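Local coordinates for glycoside Hydrolase Family 43_12 (Metagenome, PDB 7JVH), which probably hydrolyses glycosidic bonds in plant cell-wall polysaccharides or their fragments, as a family 43 glycoside hydrolase of subfamily 12 from a gut metagenome, at residues T31-T36 with V561-F566; T444-L449 with P514-V519. All blocks are in the same frame, centred on the assembly; numbering follows the deposited sequence.

Contact 1: T31-T36 with V561-F566; sequences TNFTYT and VGMGVF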
# COMPACT_ATOMS: atom_id res chain seq x y z
N THR A 31 -17.66 -18.86 -2.31
CA THR A 31 -17.48 -19.50 -3.60
C THR A 31 -17.08 -18.50 -4.70
O THR A 31 -16.59 -18.90 -5.74
CB THR A 31 -18.77 -20.23 -4.03
OG1 THR A 31 -18.52 -21.08 -5.14
CG2 THR A 31 -19.83 -19.24 -4.45
N ASN A 32 -17.33 -17.21 -4.44
CA ASN A 32 -16.98 -16.12 -5.35
C ASN A 32 -16.68 -14.81 -4.63
O ASN A 32 -17.28 -14.51 -3.60
CB ASN A 32 -18.10 -15.85 -6.34
CG ASN A 32 -17.81 -14.67 -7.26
OD1 ASN A 32 -18.39 -13.59 -7.13
ND2 ASN A 32 -16.87 -14.87 -8.17
N PHE A 33 -15.75 -14.03 -5.19
CA PHE A 33 -15.67 -12.60 -4.94
C PHE A 33 -15.49 -11.88 -6.28
O PHE A 33 -14.66 -12.27 -7.09
CB PHE A 33 -14.50 -12.23 -3.99
CG PHE A 33 -14.61 -10.84 -3.45
CD1 PHE A 33 -14.08 -9.76 -4.14
CD2 PHE A 33 -15.26 -10.61 -2.26
CE1 PHE A 33 -14.19 -8.47 -3.63
CE2 PHE A 33 -15.36 -9.31 -1.73
CZ PHE A 33 -14.83 -8.25 -2.43
N THR A 34 -16.28 -10.82 -6.49
CA THR A 34 -16.19 -9.99 -7.68
C THR A 34 -15.99 -8.55 -7.26
O THR A 34 -16.72 -8.05 -6.41
CB THR A 34 -17.46 -10.09 -8.59
OG1 THR A 34 -17.66 -11.46 -8.96
CG2 THR A 34 -17.32 -9.27 -9.83
N TYR A 35 -14.98 -7.90 -7.86
CA TYR A 35 -14.69 -6.49 -7.64
C TYR A 35 -14.66 -5.77 -8.99
O TYR A 35 -13.93 -6.18 -9.90
CB TYR A 35 -13.34 -6.32 -6.92
CG TYR A 35 -12.87 -4.88 -6.80
CD1 TYR A 35 -13.34 -4.05 -5.79
CD2 TYR A 35 -11.95 -4.35 -7.71
CE1 TYR A 35 -12.92 -2.74 -5.68
CE2 TYR A 35 -11.52 -3.04 -7.62
CZ TYR A 35 -11.99 -2.24 -6.60
OH TYR A 35 -11.56 -0.93 -6.50
N THR A 36 -15.47 -4.70 -9.10
CA THR A 36 -15.60 -3.91 -10.32
C THR A 36 -15.35 -2.44 -10.03
O THR A 36 -16.11 -1.82 -9.29
CB THR A 36 -17.00 -4.10 -11.00
OG1 THR A 36 -17.16 -5.45 -11.42
CG2 THR A 36 -17.17 -3.16 -12.20
N VAL A 561 -11.91 -4.07 1.01
CA VAL A 561 -13.16 -4.77 0.89
C VAL A 561 -12.82 -6.25 0.87
O VAL A 561 -11.84 -6.67 0.26
CB VAL A 561 -13.95 -4.33 -0.38
CG1 VAL A 561 -13.23 -4.74 -1.66
CG2 VAL A 561 -15.37 -4.89 -0.36
N GLY A 562 -13.63 -7.05 1.56
CA GLY A 562 -13.37 -8.47 1.64
C GLY A 562 -14.47 -9.26 2.33
O GLY A 562 -15.52 -8.72 2.66
N MSE A 563 -14.20 -10.55 2.55
CA MSE A 563 -15.11 -11.43 3.24
C MSE A 563 -14.46 -11.87 4.55
O MSE A 563 -13.24 -11.96 4.66
CB MSE A 563 -15.52 -12.59 2.31
CG MSE A 563 -14.39 -13.44 1.77
SE MSE A 563 -14.47 -13.80 -0.18
CE MSE A 563 -12.75 -13.08 -0.79
N GLY A 564 -15.29 -12.12 5.57
CA GLY A 564 -14.79 -12.54 6.87
C GLY A 564 -15.79 -13.32 7.68
O GLY A 564 -16.96 -13.38 7.34
N VAL A 565 -15.31 -13.91 8.78
CA VAL A 565 -16.10 -14.73 9.69
C VAL A 565 -15.74 -14.38 11.14
O VAL A 565 -14.58 -14.09 11.46
CB VAL A 565 -15.88 -16.22 9.41
CG1 VAL A 565 -16.39 -16.58 8.02
CG2 VAL A 565 -14.42 -16.59 9.53
N PHE A 566 -16.76 -14.40 12.01
CA PHE A 566 -16.66 -13.94 13.38
C PHE A 566 -17.52 -14.80 14.31
O PHE A 566 -18.29 -15.64 13.83
CB PHE A 566 -17.12 -12.50 13.49
CG PHE A 566 -16.40 -11.57 12.58
CD1 PHE A 566 -15.12 -11.14 12.90
CD2 PHE A 566 -16.98 -11.12 11.41
CE1 PHE A 566 -14.43 -10.27 12.06
CE2 PHE A 566 -16.31 -10.26 10.55
CZ PHE A 566 -15.04 -9.81 10.89
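F33 holds its ring carbon CG trans to the backbone N (chi1 -165°), which carries the ring towards M563 on strand 560-566. M563, a selenomethionine, holds CG between its own N and carbonyl carbon (chi1 58°). Its chain then bends twice and brings the methyl back against F33. M563 CE rests 3.7 Å from F33 CB and also touches CG and CD2 of the F33 ring. M563 SE sits 5.1 Å from the centroid of the F33 ring, an oblique Met-aromatic contact. Further round the ring, F33 CE2 approaches the backbone at G562 CA, 4.0 Å away. At the far end V561 closes on the ring edge, with CG1 3.9 Å and CG2 4.0 Å from F33 CZ. V561 CG1 is shared, since it also reaches Y35 CD1 at 4.2 Å. An alanine at F33 is likely to leave a gap between the strands, with the M563 methyl and both V561 methyls losing their common partner. The Y35 hydroxyl is held by H440 and Q439. W397 meets the F33 ring edge-to-face, and L461 packs on F33 from strand 458-464. T447 of strand 442-451 packs on both F33 and M563. The axes of segments 31-36 and 561-566 approach to 8.9 Å, with their N-to-C directions 154° apart, so side chains join them. This is face-to-face packing of two antiparallel sheets, as in the concanavalin A-like beta-sandwich.

Contact 2: T444-L449 with P514-V519; sequences TAQTTL and PITLGV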
# COMPACT_ATOMS: atom_id res chain seq x y z
N THR A 444 -18.13 -1.42 -7.06
CA THR A 444 -19.22 -2.32 -6.81
C THR A 444 -18.56 -3.67 -6.64
O THR A 444 -17.71 -4.04 -7.43
CB THR A 444 -20.24 -2.36 -7.98
OG1 THR A 444 -20.79 -1.06 -8.18
CG2 THR A 444 -21.37 -3.33 -7.71
N ALA A 445 -18.94 -4.38 -5.58
CA ALA A 445 -18.38 -5.67 -5.26
C ALA A 445 -19.47 -6.56 -4.74
O ALA A 445 -20.47 -6.08 -4.19
CB ALA A 445 -17.27 -5.50 -4.22
N GLN A 446 -19.29 -7.87 -4.92
CA GLN A 446 -20.16 -8.85 -4.31
C GLN A 446 -19.43 -10.15 -3.99
O GLN A 446 -18.42 -10.47 -4.61
CB GLN A 446 -21.33 -9.15 -5.23
CG GLN A 446 -20.91 -9.47 -6.65
CD GLN A 446 -21.96 -10.27 -7.37
OE1 GLN A 446 -22.69 -9.75 -8.20
NE2 GLN A 446 -22.03 -11.56 -7.06
N THR A 447 -19.95 -10.89 -3.02
CA THR A 447 -19.43 -12.20 -2.65
C THR A 447 -20.59 -13.17 -2.49
O THR A 447 -21.70 -12.78 -2.14
CB THR A 447 -18.57 -12.13 -1.35
OG1 THR A 447 -17.85 -13.35 -1.20
CG2 THR A 447 -19.43 -11.88 -0.10
N THR A 448 -20.32 -14.44 -2.77
CA THR A 448 -21.30 -15.51 -2.72
C THR A 448 -20.77 -16.56 -1.76
O THR A 448 -19.62 -16.98 -1.87
CB THR A 448 -21.54 -16.13 -4.11
OG1 THR A 448 -21.98 -15.11 -4.99
CG2 THR A 448 -22.59 -17.21 -4.07
N LEU A 449 -21.62 -16.97 -0.82
CA LEU A 449 -21.19 -17.83 0.27
C LEU A 449 -22.23 -18.88 0.60
O LEU A 449 -23.43 -18.64 0.48
CB LEU A 449 -20.79 -17.02 1.53
CG LEU A 449 -21.88 -16.40 2.41
CD1 LEU A 449 -21.53 -16.42 3.88
CD2 LEU A 449 -22.17 -14.98 1.96
N PRO A 514 -26.99 -21.10 -1.29
CA PRO A 514 -25.98 -20.05 -1.19
C PRO A 514 -26.65 -18.67 -1.21
O PRO A 514 -27.78 -18.54 -1.71
CB PRO A 514 -25.13 -20.26 -2.46
CG PRO A 514 -25.36 -21.67 -2.85
CD PRO A 514 -26.78 -21.97 -2.47
N ILE A 515 -25.96 -17.67 -0.67
CA ILE A 515 -26.44 -16.30 -0.66
C ILE A 515 -25.34 -15.38 -1.19
O ILE A 515 -24.15 -15.65 -0.97
CB ILE A 515 -26.91 -15.87 0.75
CG1 ILE A 515 -27.56 -14.48 0.72
CG2 ILE A 515 -25.75 -15.89 1.75
CD1 ILE A 515 -28.17 -14.08 2.05
N THR A 516 -25.74 -14.31 -1.88
CA THR A 516 -24.79 -13.32 -2.37
C THR A 516 -24.99 -12.03 -1.59
O THR A 516 -26.13 -11.58 -1.40
CB THR A 516 -24.93 -13.09 -3.91
OG1 THR A 516 -24.34 -14.19 -4.61
CG2 THR A 516 -24.22 -11.83 -4.35
N LEU A 517 -23.87 -11.45 -1.12
CA LEU A 517 -23.88 -10.14 -0.49
C LEU A 517 -23.14 -9.17 -1.39
O LEU A 517 -22.17 -9.54 -2.06
CB LEU A 517 -23.23 -10.20 0.90
CG LEU A 517 -23.80 -11.24 1.87
CD1 LEU A 517 -23.05 -11.12 3.21
CD2 LEU A 517 -25.31 -11.10 2.05
N GLY A 518 -23.60 -7.92 -1.41
CA GLY A 518 -23.06 -6.90 -2.30
C GLY A 518 -22.96 -5.55 -1.62
O GLY A 518 -23.75 -5.26 -0.70
N VAL A 519 -21.98 -4.75 -2.06
CA VAL A 519 -21.86 -3.37 -1.66
C VAL A 519 -21.43 -2.56 -2.87
O VAL A 519 -20.67 -3.05 -3.71
CB VAL A 519 -20.82 -3.19 -0.47
CG1 VAL A 519 -19.40 -3.52 -0.90
CG2 VAL A 519 -20.86 -1.77 0.09
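P514 enters beside L449, its CB 3.8 Å from L449 O. I515 then starts the ladder with a hydrogen-bonded antiparallel pair: its N and O bond O and N of L449, both at 2.9 Å. On the buried face the two side chains lie next to each other and point the same way. L449 CD2 is 3.7 Å from I515 CG2. T516 turns to the other face and pairs with T448. Their OG1 atoms are 2.6 Å apart, a hydrogen bond in which either hydroxyl could donate. In both threonines OG1 stands trans to the carbonyl carbon (chi1 -76° in T516, -58° in T448), which brings the hydroxyls together. The T516 methyl CG2 faces the Q446 amide, 3.5 Å from NE2. L517 returns to the buried face and exchanges two backbone bonds with T447. Its CG packs on L449 CD2 at 4.1 Å. G518 stands opposite Q446 in a non-hydrogen-bonded pair, with the CA atoms 4.0 Å apart. V519 closes the ladder with two bonds to A445, and its CG1 lies 4.4 Å from A445 CB. L461 and C463 of strand 458-464 also pack on V519. Six backbone bonds thus fix the register. The chemistry differs by face. The side turned to the sandwich interior is mainly aliphatic, with A445, L449, I515, L517 and V519. It holds one buried hydroxyl, T447 OG1, which is satisfied by N32 O of strand 28-37. T448, T516 and Q446 keep their polar groups on the partly exposed side.

How the contacts relate
Both contacts belong to the same beta-sandwich and share a sheet, in which strands 28-37 and 442-451 are neighbours. Contact 2 runs within that sheet. Contact 1 crosses from it to the opposing sheet. Contact 1 is buried and rests on apolar and aromatic packing. Contact 2 is partly buried and rests on a backbone ladder, with one face turned to the core. T447 borders both contacts, its OG1 packing on M563 SE. T31 N probably bonds T448 O as well, where T31 and N32 form a classic bulge opposite T448. Along the chain, contact 2 is nested inside the loop that contact 1 closes.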